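Local coordinates for protein putative SnoaL-like polyketide cyclase (Shewanella denitrificans, PDB 3LZA) that is of unknown function but resembles SnoaL-like polyketide cyclases of the NTF2 clan and may act as a lyase or cyclase, at residues A[30-35]-A[52-57]; A[14-19]-A[120-125]; A[90-95]-A[100-105]. All coordinates share one frame; numbering follows the deposited sequence.

In the fold
Helix 8-21 comes first in the chain and carries segment 14-19. Interaction 2 joins it to segment 120-125, 101 residues on at the closest ends, and so closes a very long loop. The other two contacts nest inside that loop and follow each other in series. Interaction 1 sets the loop after helix 25-29 against helix 50-61. Interaction 3 pairs strands 80-93 and 102-115 near the turn of their hairpin. Interactions 1 and 2 touch through the hydroxyls of Tyr32 and Tyr16 and through the backbones of Tyr31 and Leu122. Interaction 3 lies on the opposite side of the chain's centre from interaction 2, with their centres about 27 Å apart.

Interaction 1 of 3, residues A[30-35]-A[52-57]; sequences KYYNRD and SIIAFL
Tyr32 OH is hydrogen-bonded to Tyr16 OH of helix 8-21 and packs against two aliphatic groups, of Ile53 and Leu57, on helix 50-61. Ile53 CG2 comes to 3.4 Å from Tyr32 OH, and Leu57 CD1 lies 4.1 Å from the same Tyr32 OH. The contact belongs to the alpha+beta fold of the NTF2 clan. Here the loop between helix 25-29 and strand 37-40 packs on the helix that follows strand 45-48.

Tyr32 is the one residue of segment 30-35 that reaches across. Its ring is met from two directions. Ile53 lies over one face. Its CD1 makes a CH-pi contact 4.3 Å from the centroid of the Tyr32 ring, 12° off the ring normal. The two branches of Ile53 divide the work. CG1 sits beside the backbone N (chi1 -71°) and carries CD1 over the ring, while CG2 covers the rim on the same face. Ile53 CG2 is 3.4 Å from Tyr32 CZ.

Ile54 comes from another side. Its CD1 lies in the ring plane at the edge, 3.9 Å from Tyr32 CE2. Ile54 and Leu57 also pack on Tyr25 and Leu28 of helix 25-29, so the helix that precedes the loop shares this buried patch.

The chain leaves Tyr32 through an Asx turn. Asn33 OD1 accepts from Asp35 N at 2.7 Å, and the donor lies in the carbonyl plane of the Asn33 amide.

Interaction 2 of 3, residues A[14-19]-A[120-125]; sequences LGYIKA and QRLTEQ
Helix 8-21 packs on the curved sheet, as in other NTF2-like domains, and this contact ties it to the start of strand 122-129. Tyr16 carries the helix side, with Leu122 and Gln125 on the strand side. The shortest approach is a hydrogen bond of 2.6 Å from Tyr16 OH to Gln125 OE1. The same hydroxyl is also hydrogen-bonded to Tyr32 OH. The donor sits almost straight out from the amide C=O of Gln125, at an angle of 169°. The Gln125 oxygen comes in at the ring edge, near its plane, and is also 3.3 Å from Tyr16 CE1. The ring and amide planes are steeply turned, 77° apart.

The fully extended side chain of Gln125 brings its amide this far from the backbone. Its NE2 is hydrogen-bonded to Asp127 OD1, which would fix the amide's rotation and leave OE1 to Tyr16. Such a helix laid across a curved sheet is characteristic of the NTF2 clan. Tyr16 has its CG anti to the backbone N (chi1 176°), and the ring reaches out from the helix toward the strand.

Leu122 adds the apolar part. Its side chain crosses that of Tyr16 at about a right angle. Leu122 CD2 is 3.7 Å from Tyr16 OH and 4.2 Å from Tyr16 CZ. Leu113 of strand 102-115 touches all three side chains. Between Leu122 and Gln125 the strand bends at a classic beta bulge, where Thr123 and Glu124 both face Lys114.

Interaction 3 of 3, residues A[90-95]-A[100-105]; sequences RGPGEQ and GKIIDI
Arg90 and Ile102 cross at about a right angle on one face of the antiparallel hairpin formed by strands 80-93 and 102-115. Ile102 CG2 sits over the centre of the Arg90 guanidinium, 3.6 Å from Arg90 CZ. Asp104 meets the same guanidinium at its edge. The salt bridge runs from Arg90 NH1 to Asp104 OD2 at 2.9 Å. It reaches Asp104 OD2 on its anti side, tilted out of the carboxylate plane, while staying close to the guanidinium plane of Arg90. The two planes are turned 53° apart. The Arg90 chain is extended from CG to NE, with CG anti to the backbone N (chi1 -174°), and this lays it across the neighbouring strand.

Pro92 shares this face. Pro92 CG lies 4.3 Å from Ile102 CD1. Ile103 lies on the other face, where its side chain touches Leu138 of helix 131-139. Gly93 has no side chain, and Ile103 CG2 comes to 4.0 Å from Gly93 CA.

The backbones pair in register. Gly91 and Ile103 form the hydrogen-bonded pair, with Gly91 N to Ile103 O at 3.1 Å and Ile103 N to Gly91 O at 2.8 Å. Arg90 with Asp104 and Pro92 with Ile102 are non-hydrogen-bonded pairs. Beyond them, Gly93 N makes a weak bond to Lys101 O.

One water donates to Ile102 O and accepts weakly from Arg90 NH2. With OD2 taken by Arg90 and OD1 by His88 NE2, the Asp104 carboxylate is fixed in its rotation, and the guanidinium charge is probably balanced at its edge while Ile102 CG2 packs on one face.

Interaction 1 of 3, residues A[30-35]-A[52-57]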
ATOM      1  N   LYS A  30     -15.552   8.493 -17.163  1.00 11.24           N
ATOM      2  CA  LYS A  30     -14.475   9.083 -17.989  1.00 11.57           C
ATOM      3  C   LYS A  30     -13.060   8.526 -17.716  1.00 11.76           C
ATOM      4  O   LYS A  30     -12.171   8.591 -18.606  1.00 11.50           O
ATOM      5  CB  LYS A  30     -14.387  10.631 -17.836  1.00 12.44           C
ATOM      6  CG  LYS A  30     -15.642  11.469 -18.130  1.00 17.06           C
ATOM      7  CD  LYS A  30     -16.409  11.063 -19.386  1.00 22.19           C
ATOM      8  CE  LYS A  30     -17.710  11.879 -19.530  1.00 25.11           C
ATOM      9  NZ  LYS A  30     -18.906  11.119 -18.968  1.00 26.79           N
ATOM     10  N   TYR A  31     -12.822   8.022 -16.506  1.00 11.25           N
ATOM     11  CA  TYR A  31     -11.510   7.456 -16.159  1.00 11.01           C
ATOM     12  C   TYR A  31     -11.326   5.994 -16.527  1.00 11.18           C
ATOM     13  O   TYR A  31     -10.209   5.497 -16.452  1.00 11.95           O
ATOM     14  CB  TYR A  31     -11.227   7.610 -14.668  1.00 11.53           C
ATOM     15  CG  TYR A  31     -11.079   9.037 -14.215  1.00 11.62           C
ATOM     16  CD1 TYR A  31      -9.842   9.690 -14.269  1.00 15.60           C
ATOM     17  CD2 TYR A  31     -12.160   9.726 -13.717  1.00 13.12           C
ATOM     18  CE1 TYR A  31      -9.709  11.018 -13.808  1.00 15.31           C
ATOM     19  CE2 TYR A  31     -12.053  11.055 -13.269  1.00 15.71           C
ATOM     20  CZ  TYR A  31     -10.827  11.690 -13.324  1.00 15.64           C
ATOM     21  OH  TYR A  31     -10.748  12.976 -12.861  1.00 18.30           O
ATOM     22  N   TYR A  32     -12.412   5.291 -16.838  1.00 10.52           N
ATOM     23  CA  TYR A  32     -12.361   3.878 -17.169  1.00 10.84           C
ATOM     24  C   TYR A  32     -12.462   3.557 -18.661  1.00 10.85           C
ATOM     25  O   TYR A  32     -13.174   4.223 -19.438  1.00 11.43           O
ATOM     26  CB  TYR A  32     -13.495   3.105 -16.467  1.00 10.60           C
ATOM     27  CG  TYR A  32     -13.579   3.200 -14.968  1.00 10.67           C
ATOM     28  CD1 TYR A  32     -12.453   3.083 -14.169  1.00 10.15           C
ATOM     29  CD2 TYR A  32     -14.826   3.283 -14.336  1.00  8.43           C
ATOM     30  CE1 TYR A  32     -12.532   3.149 -12.804  1.00  9.85           C
ATOM     31  CE2 TYR A  32     -14.926   3.353 -12.956  1.00 10.42           C
ATOM     32  CZ  TYR A  32     -13.769   3.264 -12.180  1.00  9.49           C
ATOM     33  OH  TYR A  32     -13.856   3.320 -10.794  1.00  7.83           O
ATOM     34  N   ASN A  33     -11.730   2.518 -19.057  1.00 10.39           N
ATOM     35  CA  ASN A  33     -11.924   1.843 -20.344  1.00 10.93           C
ATOM     36  C   ASN A  33     -12.327   0.371 -20.098  1.00 10.95           C
ATOM     37  O   ASN A  33     -12.484  -0.037 -18.961  1.00  9.52           O
ATOM     38  CB  ASN A  33     -10.652   1.913 -21.172  1.00 12.67           C
ATOM     39  CG  ASN A  33      -9.450   1.318 -20.450  1.00 13.89           C
ATOM     40  OD1 ASN A  33      -9.450   0.148 -20.061  1.00 15.78           O
ATOM     41  ND2 ASN A  33      -8.403   2.129 -20.274  1.00 22.57           N
ATOM     42  N   ARG A  34     -12.500  -0.407 -21.158  1.00 11.34           N
ATOM     43  CA  ARG A  34     -12.879  -1.825 -21.019  1.00 12.80           C
ATOM     44  C   ARG A  34     -11.851  -2.683 -20.256  1.00 12.86           C
ATOM     45  O   ARG A  34     -12.188  -3.740 -19.771  1.00 14.90           O
ATOM     46  CB  ARG A  34     -13.131  -2.452 -22.419  1.00 12.28           C
ATOM     47  CG  ARG A  34     -11.807  -2.772 -23.170  1.00 15.72           C
ATOM     48  CD  ARG A  34     -11.959  -3.634 -24.410  1.00 17.43           C
ATOM     49  NE  ARG A  34     -12.901  -3.049 -25.356  1.00 21.98           N
ATOM     50  CZ  ARG A  34     -12.609  -2.123 -26.286  1.00 23.61           C
ATOM     51  NH1 ARG A  34     -11.377  -1.624 -26.406  1.00 24.08           N
ATOM     52  NH2 ARG A  34     -13.565  -1.703 -27.118  1.00 22.53           N
ATOM     53  N   ASP A  35     -10.605  -2.239 -20.170  1.00 13.33           N
ATOM     54  CA  ASP A  35      -9.526  -3.012 -19.556  1.00 13.67           C
ATOM     55  C   ASP A  35      -9.125  -2.548 -18.162  1.00 12.52           C
ATOM     56  O   ASP A  35      -8.193  -3.100 -17.580  1.00 13.58           O
ATOM     57  CB  ASP A  35      -8.344  -2.972 -20.482  1.00 13.65           C
ATOM     58  CG  ASP A  35      -8.714  -3.487 -21.861  1.00 16.69           C
ATOM     59  OD1 ASP A  35      -9.477  -4.496 -21.903  1.00 18.13           O
ATOM     60  OD2 ASP A  35      -8.312  -2.862 -22.851  1.00 14.43           O
ATOM     61  N   SER A  52     -18.707  -3.079 -15.619  1.00  7.13           N
ATOM     62  CA  SER A  52     -18.717  -3.941 -14.422  1.00  8.23           C
ATOM     63  C   SER A  52     -18.344  -3.176 -13.171  1.00  7.41           C
ATOM     64  O   SER A  52     -18.882  -3.473 -12.104  1.00  7.72           O
ATOM     65  CB  SER A  52     -17.750  -5.125 -14.558  1.00  8.06           C
ATOM     66  OG  SER A  52     -18.177  -5.972 -15.635  1.00 13.78           O
ATOM     67  N   ILE A  53     -17.433  -2.200 -13.300  1.00  6.97           N
ATOM     68  CA  ILE A  53     -16.927  -1.458 -12.106  1.00  7.54           C
ATOM     69  C   ILE A  53     -18.056  -0.523 -11.648  1.00  9.12           C
ATOM     70  O   ILE A  53     -18.383  -0.464 -10.442  1.00  9.84           O
ATOM     71  CB  ILE A  53     -15.647  -0.663 -12.412  1.00  8.24           C
ATOM     72  CG1 ILE A  53     -14.461  -1.611 -12.614  1.00  6.89           C
ATOM     73  CG2 ILE A  53     -15.327   0.324 -11.288  1.00  8.21           C
ATOM     74  CD1 ILE A  53     -13.172  -1.012 -13.215  1.00  8.82           C
ATOM     75  N   ILE A  54     -18.629   0.216 -12.596  1.00  8.99           N
ATOM     76  CA  ILE A  54     -19.732   1.122 -12.287  1.00  9.35           C
ATOM     77  C   ILE A  54     -20.903   0.384 -11.673  1.00 10.02           C
ATOM     78  O   ILE A  54     -21.465   0.859 -10.687  1.00 10.50           O
ATOM     79  CB  ILE A  54     -20.158   1.969 -13.490  1.00  9.61           C
ATOM     80  CG1 ILE A  54     -19.021   2.907 -13.918  1.00 10.97           C
ATOM     81  CG2 ILE A  54     -21.439   2.763 -13.177  1.00 11.24           C
ATOM     82  CD1 ILE A  54     -18.755   4.033 -13.015  1.00 11.54           C
ATOM     83  N   ALA A  55     -21.292  -0.745 -12.258  1.00 10.47           N
ATOM     84  CA  ALA A  55     -22.399  -1.566 -11.758  1.00 10.21           C
ATOM     85  C   ALA A  55     -22.162  -2.040 -10.318  1.00 10.97           C
ATOM     86  O   ALA A  55     -23.103  -2.068  -9.521  1.00 10.27           O
ATOM     87  CB  ALA A  55     -22.710  -2.768 -12.728  1.00  9.77           C
ATOM     88  N   PHE A  56     -20.921  -2.387  -9.977  1.00 10.54           N
ATOM     89  CA  PHE A  56     -20.553  -2.804  -8.621  1.00 11.66           C
ATOM     90  C   PHE A  56     -20.641  -1.643  -7.629  1.00 11.58           C
ATOM     91  O   PHE A  56     -21.124  -1.805  -6.529  1.00 11.82           O
ATOM     92  CB  PHE A  56     -19.141  -3.466  -8.619  1.00 12.14           C
ATOM     93  CG  PHE A  56     -18.529  -3.610  -7.240  1.00 14.60           C
ATOM     94  CD1 PHE A  56     -19.016  -4.563  -6.346  1.00 20.63           C
ATOM     95  CD2 PHE A  56     -17.465  -2.828  -6.856  1.00 19.08           C
ATOM     96  CE1 PHE A  56     -18.424  -4.703  -5.067  1.00 21.27           C
ATOM     97  CE2 PHE A  56     -16.889  -2.961  -5.600  1.00 21.76           C
ATOM     98  CZ  PHE A  56     -17.391  -3.906  -4.709  1.00 20.84           C
ATOM     99  N   LEU A  57     -20.196  -0.462  -8.041  1.00 11.07           N
ATOM    100  CA  LEU A  57     -20.224   0.694  -7.180  1.00 11.33           C
ATOM    101  C   LEU A  57     -21.665   1.125  -6.964  1.00 10.52           C
ATOM    102  O   LEU A  57     -22.032   1.511  -5.872  1.00  9.98           O
ATOM    103  CB  LEU A  57     -19.423   1.852  -7.803  1.00 11.04           C
ATOM    104  CG  LEU A  57     -17.914   1.672  -7.844  1.00 12.43           C
ATOM    105  CD1 LEU A  57     -17.269   2.876  -8.540  1.00 12.60           C
ATOM    106  CD2 LEU A  57     -17.281   1.415  -6.463  1.00 13.96           C
TER

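Interaction 2 of 3, residues A[14-19]-A[120-125]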
ATOM      1  N   LEU A  14      -6.778  12.687  -7.432  1.00 11.05           N
ATOM      2  CA  LEU A  14      -7.790  13.361  -6.577  1.00 11.86           C
ATOM      3  C   LEU A  14      -9.136  13.545  -7.283  1.00 11.41           C
ATOM      4  O   LEU A  14     -10.205  13.419  -6.637  1.00 11.77           O
ATOM      5  CB  LEU A  14      -7.271  14.706  -6.032  1.00 11.19           C
ATOM      6  CG  LEU A  14      -6.190  14.641  -4.938  1.00 12.37           C
ATOM      7  CD1 LEU A  14      -5.731  16.038  -4.495  1.00 13.67           C
ATOM      8  CD2 LEU A  14      -6.627  13.792  -3.721  1.00 11.25           C
ATOM      9  N   GLY A  15      -9.063  13.780  -8.589  1.00 11.93           N
ATOM     10  CA  GLY A  15     -10.261  13.936  -9.442  1.00 12.00           C
ATOM     11  C   GLY A  15     -11.051  12.648  -9.492  1.00 11.83           C
ATOM     12  O   GLY A  15     -12.288  12.648  -9.458  1.00 12.25           O
ATOM     13  N   TYR A  16     -10.309  11.551  -9.590  1.00  9.82           N
ATOM     14  CA  TYR A  16     -10.866  10.203  -9.603  1.00  9.85           C
ATOM     15  C   TYR A  16     -11.505   9.867  -8.282  1.00  9.32           C
ATOM     16  O   TYR A  16     -12.671   9.483  -8.240  1.00  9.41           O
ATOM     17  CB  TYR A  16      -9.740   9.202  -9.954  1.00  9.65           C
ATOM     18  CG  TYR A  16     -10.155   7.764  -9.911  1.00  9.69           C
ATOM     19  CD1 TYR A  16     -10.111   7.067  -8.733  1.00  9.90           C
ATOM     20  CD2 TYR A  16     -10.606   7.100 -11.054  1.00 10.78           C
ATOM     21  CE1 TYR A  16     -10.485   5.762  -8.673  1.00  9.21           C
ATOM     22  CE2 TYR A  16     -10.998   5.778 -11.012  1.00 10.77           C
ATOM     23  CZ  TYR A  16     -10.960   5.103  -9.824  1.00 11.20           C
ATOM     24  OH  TYR A  16     -11.325   3.762  -9.734  1.00 10.58           O
ATOM     25  N   ILE A  17     -10.787  10.119  -7.179  1.00  9.78           N
ATOM     26  CA  ILE A  17     -11.329   9.877  -5.830  1.00 10.26           C
ATOM     27  C   ILE A  17     -12.548  10.799  -5.537  1.00 10.16           C
ATOM     28  O   ILE A  17     -13.496  10.418  -4.890  1.00  9.48           O
ATOM     29  CB  ILE A  17     -10.216  10.055  -4.758  1.00 11.09           C
ATOM     30  CG1 ILE A  17      -9.178   8.918  -4.885  1.00 11.26           C
ATOM     31  CG2 ILE A  17     -10.785  10.176  -3.354  1.00 12.27           C
ATOM     32  CD1 ILE A  17      -9.710   7.553  -4.617  1.00 11.44           C
ATOM     33  N   LYS A  18     -12.520  12.024  -5.995  1.00  9.11           N
ATOM     34  CA  LYS A  18     -13.677  12.893  -5.784  1.00  8.85           C
ATOM     35  C   LYS A  18     -14.940  12.300  -6.445  1.00  9.62           C
ATOM     36  O   LYS A  18     -16.015  12.179  -5.790  1.00  9.26           O
ATOM     37  CB  LYS A  18     -13.358  14.300  -6.320  1.00  9.32           C
ATOM     38  CG  LYS A  18     -14.472  15.326  -6.121  1.00  9.21           C
ATOM     39  CD  LYS A  18     -13.959  16.723  -6.567  1.00 12.64           C
ATOM     40  CE  LYS A  18     -14.998  17.809  -6.314  1.00 15.46           C
ATOM     41  NZ  LYS A  18     -16.322  17.436  -6.777  1.00 18.30           N
ATOM     42  N   ALA A  19     -14.803  11.862  -7.702  1.00  9.79           N
ATOM     43  CA  ALA A  19     -15.931  11.269  -8.451  1.00  9.16           C
ATOM     44  C   ALA A  19     -16.401   9.973  -7.769  1.00  9.85           C
ATOM     45  O   ALA A  19     -17.596   9.742  -7.612  1.00  8.38           O
ATOM     46  CB  ALA A  19     -15.556  11.047  -9.970  1.00  8.96           C
ATOM     47  N   GLN A 120      -4.841   9.280 -19.786  1.00 16.93           N
ATOM     48  CA  GLN A 120      -5.345   9.652 -18.446  1.00 17.68           C
ATOM     49  C   GLN A 120      -6.497   8.760 -17.966  1.00 16.91           C
ATOM     50  O   GLN A 120      -7.288   9.156 -17.114  1.00 17.95           O
ATOM     51  CB  GLN A 120      -5.748  11.139 -18.396  1.00 17.56           C
ATOM     52  CG  GLN A 120      -4.641  12.089 -18.861  1.00 20.77           C
ATOM     53  CD  GLN A 120      -4.703  13.448 -18.178  1.00 24.06           C
ATOM     54  OE1 GLN A 120      -5.704  14.159 -18.284  1.00 29.63           O
ATOM     55  NE2 GLN A 120      -3.639  13.806 -17.451  1.00 26.55           N
ATOM     56  N   ARG A 121      -6.568   7.542 -18.492  1.00 15.89           N
ATOM     57  CA  ARG A 121      -7.515   6.547 -17.990  1.00 15.28           C
ATOM     58  C   ARG A 121      -6.817   5.600 -17.016  1.00 14.48           C
ATOM     59  O   ARG A 121      -5.596   5.375 -17.096  1.00 12.55           O
ATOM     60  CB  ARG A 121      -8.120   5.746 -19.149  1.00 16.18           C
ATOM     61  CG  ARG A 121      -8.756   6.602 -20.253  1.00 18.31           C
ATOM     62  CD  ARG A 121     -10.230   6.276 -20.446  1.00 19.91           C
ATOM     63  NE  ARG A 121     -10.864   7.118 -21.459  1.00 20.21           N
ATOM     64  CZ  ARG A 121     -12.181   7.304 -21.607  1.00 25.04           C
ATOM     65  NH1 ARG A 121     -13.060   6.730 -20.790  1.00 23.05           N
ATOM     66  NH2 ARG A 121     -12.640   8.095 -22.586  1.00 26.82           N
ATOM     67  N   LEU A 122      -7.604   5.032 -16.101  1.00 12.69           N
ATOM     68  CA  LEU A 122      -7.091   4.107 -15.090  1.00 11.85           C
ATOM     69  C   LEU A 122      -6.742   2.728 -15.672  1.00 11.01           C
ATOM     70  O   LEU A 122      -7.551   2.105 -16.374  1.00 11.47           O
ATOM     71  CB  LEU A 122      -8.134   3.932 -13.979  1.00 12.91           C
ATOM     72  CG  LEU A 122      -7.645   3.075 -12.834  1.00 13.75           C
ATOM     73  CD1 LEU A 122      -6.837   3.954 -11.866  1.00 14.48           C
ATOM     74  CD2 LEU A 122      -8.842   2.383 -12.158  1.00 11.84           C
ATOM     75  N   THR A 123      -5.528   2.246 -15.400  1.00  9.34           N
ATOM     76  CA  THR A 123      -5.114   0.908 -15.811  1.00  8.86           C
ATOM     77  C   THR A 123      -5.496  -0.050 -14.674  1.00  7.28           C
ATOM     78  O   THR A 123      -6.163  -1.081 -14.878  1.00  9.16           O
ATOM     79  CB  THR A 123      -3.615   0.858 -16.068  1.00  8.65           C
ATOM     80  OG1 THR A 123      -3.360   1.569 -17.284  1.00  7.83           O
ATOM     81  CG2 THR A 123      -3.138  -0.590 -16.176  1.00 11.57           C
ATOM     82  N   GLU A 124      -5.110   0.335 -13.455  1.00  7.69           N
ATOM     83  CA  GLU A 124      -5.386  -0.502 -12.262  1.00  7.47           C
ATOM     84  C   GLU A 124      -5.504   0.361 -11.005  1.00  8.98           C
ATOM     85  O   GLU A 124      -4.668   1.248 -10.785  1.00  9.58           O
ATOM     86  CB  GLU A 124      -4.259  -1.505 -12.051  1.00  5.60           C
ATOM     87  CG  GLU A 124      -4.532  -2.546 -10.909  1.00 10.47           C
ATOM     88  CD  GLU A 124      -3.409  -3.553 -10.640  1.00 12.65           C
ATOM     89  OE1 GLU A 124      -2.225  -3.316 -10.993  1.00 14.64           O
ATOM     90  OE2 GLU A 124      -3.714  -4.591 -10.019  1.00 13.42           O
ATOM     91  N   GLN A 125      -6.518   0.065 -10.206  1.00  8.85           N
ATOM     92  CA  GLN A 125      -6.668   0.526  -8.843  1.00  7.95           C
ATOM     93  C   GLN A 125      -6.445  -0.691  -7.948  1.00  8.51           C
ATOM     94  O   GLN A 125      -7.015  -1.751  -8.218  1.00  8.06           O
ATOM     95  CB  GLN A 125      -8.079   1.082  -8.571  1.00  8.15           C
ATOM     96  CG  GLN A 125      -8.293   1.415  -7.103  1.00  7.31           C
ATOM     97  CD  GLN A 125      -9.587   2.167  -6.771  1.00 11.90           C
ATOM     98  OE1 GLN A 125     -10.285   2.633  -7.655  1.00 14.81           O
ATOM     99  NE2 GLN A 125      -9.889   2.313  -5.463  1.00  9.85           N
TER

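Interaction 3 of 3, residues A[90-95]-A[100-105]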
ATOM      1  N   ARG A  90     -21.055   5.978   6.061  1.00  8.24           N
ATOM      2  CA  ARG A  90     -22.279   5.977   6.880  1.00  7.46           C
ATOM      3  C   ARG A  90     -23.462   5.623   6.024  1.00  7.44           C
ATOM      4  O   ARG A  90     -23.662   6.224   4.990  1.00  8.64           O
ATOM      5  CB  ARG A  90     -22.513   7.321   7.534  1.00  7.16           C
ATOM      6  CG  ARG A  90     -23.715   7.346   8.522  1.00  6.70           C
ATOM      7  CD  ARG A  90     -23.936   8.733   9.122  1.00  9.12           C
ATOM      8  NE  ARG A  90     -25.063   8.721  10.065  1.00  9.77           N
ATOM      9  CZ  ARG A  90     -25.054   8.163  11.275  1.00 10.22           C
ATOM     10  NH1 ARG A  90     -23.975   7.564  11.765  1.00 11.23           N
ATOM     11  NH2 ARG A  90     -26.140   8.218  12.022  1.00 11.55           N
ATOM     12  N   GLY A  91     -24.232   4.602   6.426  1.00  7.17           N
ATOM     13  CA  GLY A  91     -25.375   4.209   5.637  1.00  7.27           C
ATOM     14  C   GLY A  91     -26.225   3.082   6.213  1.00  8.48           C
ATOM     15  O   GLY A  91     -25.874   2.483   7.231  1.00  6.31           O
ATOM     16  N   PRO A  92     -27.353   2.793   5.557  1.00 10.27           N
ATOM     17  CA  PRO A  92     -28.141   1.613   5.945  1.00 10.43           C
ATOM     18  C   PRO A  92     -27.263   0.370   6.019  1.00 10.66           C
ATOM     19  O   PRO A  92     -26.334   0.190   5.196  1.00  9.56           O
ATOM     20  CB  PRO A  92     -29.183   1.516   4.834  1.00 10.97           C
ATOM     21  CG  PRO A  92     -29.311   2.924   4.349  1.00 12.31           C
ATOM     22  CD  PRO A  92     -27.951   3.479   4.404  1.00 11.03           C
ATOM     23  N   GLY A  93     -27.550  -0.483   7.005  1.00 10.74           N
ATOM     24  CA  GLY A  93     -26.620  -1.535   7.399  1.00 11.36           C
ATOM     25  C   GLY A  93     -26.934  -2.920   6.873  1.00 12.34           C
ATOM     26  O   GLY A  93     -26.139  -3.862   7.093  1.00 12.92           O
ATOM     27  N   GLU A  94     -28.043  -3.074   6.146  1.00 13.07           N
ATOM     28  CA  GLU A  94     -28.441  -4.393   5.595  0.50 13.50           C
ATOM     29  C   GLU A  94     -27.246  -5.144   5.035  1.00 14.16           C
ATOM     30  O   GLU A  94     -27.021  -6.316   5.362  1.00 14.74           O
ATOM     31  CB  GLU A  94     -29.423  -4.276   4.426  0.50 12.96           C
ATOM     32  CG  GLU A  94     -30.703  -3.559   4.688  0.50 12.48           C
ATOM     33  CD  GLU A  94     -30.604  -2.068   4.455  0.50 11.92           C
ATOM     34  OE1 GLU A  94     -30.788  -1.590   3.286  0.50 13.70           O
ATOM     35  OE2 GLU A  94     -30.349  -1.390   5.462  0.50  2.26           O
ATOM     36  N   GLN A  95     -26.519  -4.465   4.140  1.00 15.84           N
ATOM     37  CA  GLN A  95     -25.423  -5.095   3.405  1.00 17.54           C
ATOM     38  C   GLN A  95     -24.185  -5.409   4.249  1.00 17.54           C
ATOM     39  O   GLN A  95     -23.298  -6.132   3.768  1.00 17.07           O
ATOM     40  CB  GLN A  95     -25.048  -4.260   2.172  1.00 18.15           C
ATOM     41  CG  GLN A  95     -24.228  -2.974   2.430  1.00 23.18           C
ATOM     42  CD  GLN A  95     -24.325  -1.963   1.266  1.00 26.98           C
ATOM     43  OE1 GLN A  95     -25.076  -2.180   0.301  1.00 33.07           O
ATOM     44  NE2 GLN A  95     -23.591  -0.840   1.374  1.00 29.14           N
ATOM     45  N   GLY A 100     -31.966  -2.490   9.712  1.00  9.21           N
ATOM     46  CA  GLY A 100     -32.748  -1.657  10.610  1.00  8.00           C
ATOM     47  C   GLY A 100     -31.911  -0.616  11.337  1.00  8.93           C
ATOM     48  O   GLY A 100     -32.420   0.034  12.262  1.00  8.27           O
ATOM     49  N   LYS A 101     -30.642  -0.472  10.919  1.00  8.24           N
ATOM     50  CA  LYS A 101     -29.667   0.415  11.564  1.00  9.13           C
ATOM     51  C   LYS A 101     -28.884   1.187  10.515  1.00  8.12           C
ATOM     52  O   LYS A 101     -28.727   0.726   9.396  1.00  8.09           O
ATOM     53  CB  LYS A 101     -28.654  -0.382  12.399  1.00  9.76           C
ATOM     54  CG  LYS A 101     -29.223  -1.180  13.563  1.00 13.08           C
ATOM     55  CD  LYS A 101     -28.147  -2.103  14.171  1.00 16.61           C
ATOM     56  CE  LYS A 101     -28.590  -2.680  15.532  1.00 17.59           C
ATOM     57  NZ  LYS A 101     -27.960  -4.012  15.817  1.00 17.94           N
ATOM     58  N   ILE A 102     -28.411   2.370  10.904  1.00  7.72           N
ATOM     59  CA  ILE A 102     -27.495   3.154  10.131  1.00  7.19           C
ATOM     60  C   ILE A 102     -26.117   2.868  10.749  1.00  7.16           C
ATOM     61  O   ILE A 102     -25.875   3.168  11.934  1.00  7.85           O
ATOM     62  CB  ILE A 102     -27.808   4.665  10.243  1.00  7.59           C
ATOM     63  CG1 ILE A 102     -29.251   4.946   9.802  1.00  7.66           C
ATOM     64  CG2 ILE A 102     -26.743   5.499   9.452  1.00  5.93           C
ATOM     65  CD1 ILE A 102     -29.428   4.729   8.242  1.00  9.09           C
ATOM     66  N   ILE A 103     -25.234   2.260   9.972  1.00  7.45           N
ATOM     67  CA  ILE A 103     -23.905   1.919  10.472  1.00  7.19           C
ATOM     68  C   ILE A 103     -22.969   3.065  10.187  1.00  7.53           C
ATOM     69  O   ILE A 103     -23.246   3.886   9.323  1.00  7.66           O
ATOM     70  CB  ILE A 103     -23.350   0.559   9.955  1.00  7.20           C
ATOM     71  CG1 ILE A 103     -23.327   0.442   8.453  1.00  8.01           C
ATOM     72  CG2 ILE A 103     -24.201  -0.591  10.498  1.00  8.53           C
ATOM     73  CD1 ILE A 103     -22.161   1.167   7.771  1.00  8.17           C
ATOM     74  N   ASP A 104     -21.882   3.127  10.938  1.00  7.04           N
ATOM     75  CA  ASP A 104     -20.878   4.173  10.737  1.00  7.71           C
ATOM     76  C   ASP A 104     -19.488   3.555  10.975  1.00  7.84           C
ATOM     77  O   ASP A 104     -19.194   3.083  12.084  1.00  7.73           O
ATOM     78  CB  ASP A 104     -21.178   5.311  11.753  1.00  8.88           C
ATOM     79  CG  ASP A 104     -20.524   6.670  11.357  1.00  8.67           C
ATOM     80  OD1 ASP A 104     -19.298   6.827  11.534  1.00 11.59           O
ATOM     81  OD2 ASP A 104     -21.236   7.614  10.943  1.00 13.15           O
ATOM     82  N   ILE A 105     -18.628   3.576   9.970  1.00  8.12           N
ATOM     83  CA  ILE A 105     -17.343   2.869  10.056  1.00  8.07           C
ATOM     84  C   ILE A 105     -16.220   3.737   9.498  1.00  9.32           C
ATOM     85  O   ILE A 105     -16.462   4.613   8.664  1.00 10.31           O
ATOM     86  CB  ILE A 105     -17.366   1.506   9.323  1.00  9.01           C
ATOM     87  CG1 ILE A 105     -17.838   1.672   7.873  1.00  8.41           C
ATOM     88  CG2 ILE A 105     -18.204   0.496  10.124  1.00 10.14           C
ATOM     89  CD1 ILE A 105     -18.081   0.368   7.050  1.00 11.31           C
TER
HETATM   90  O   HOH W   1     -26.377   5.616  13.557  1.00 11.88           O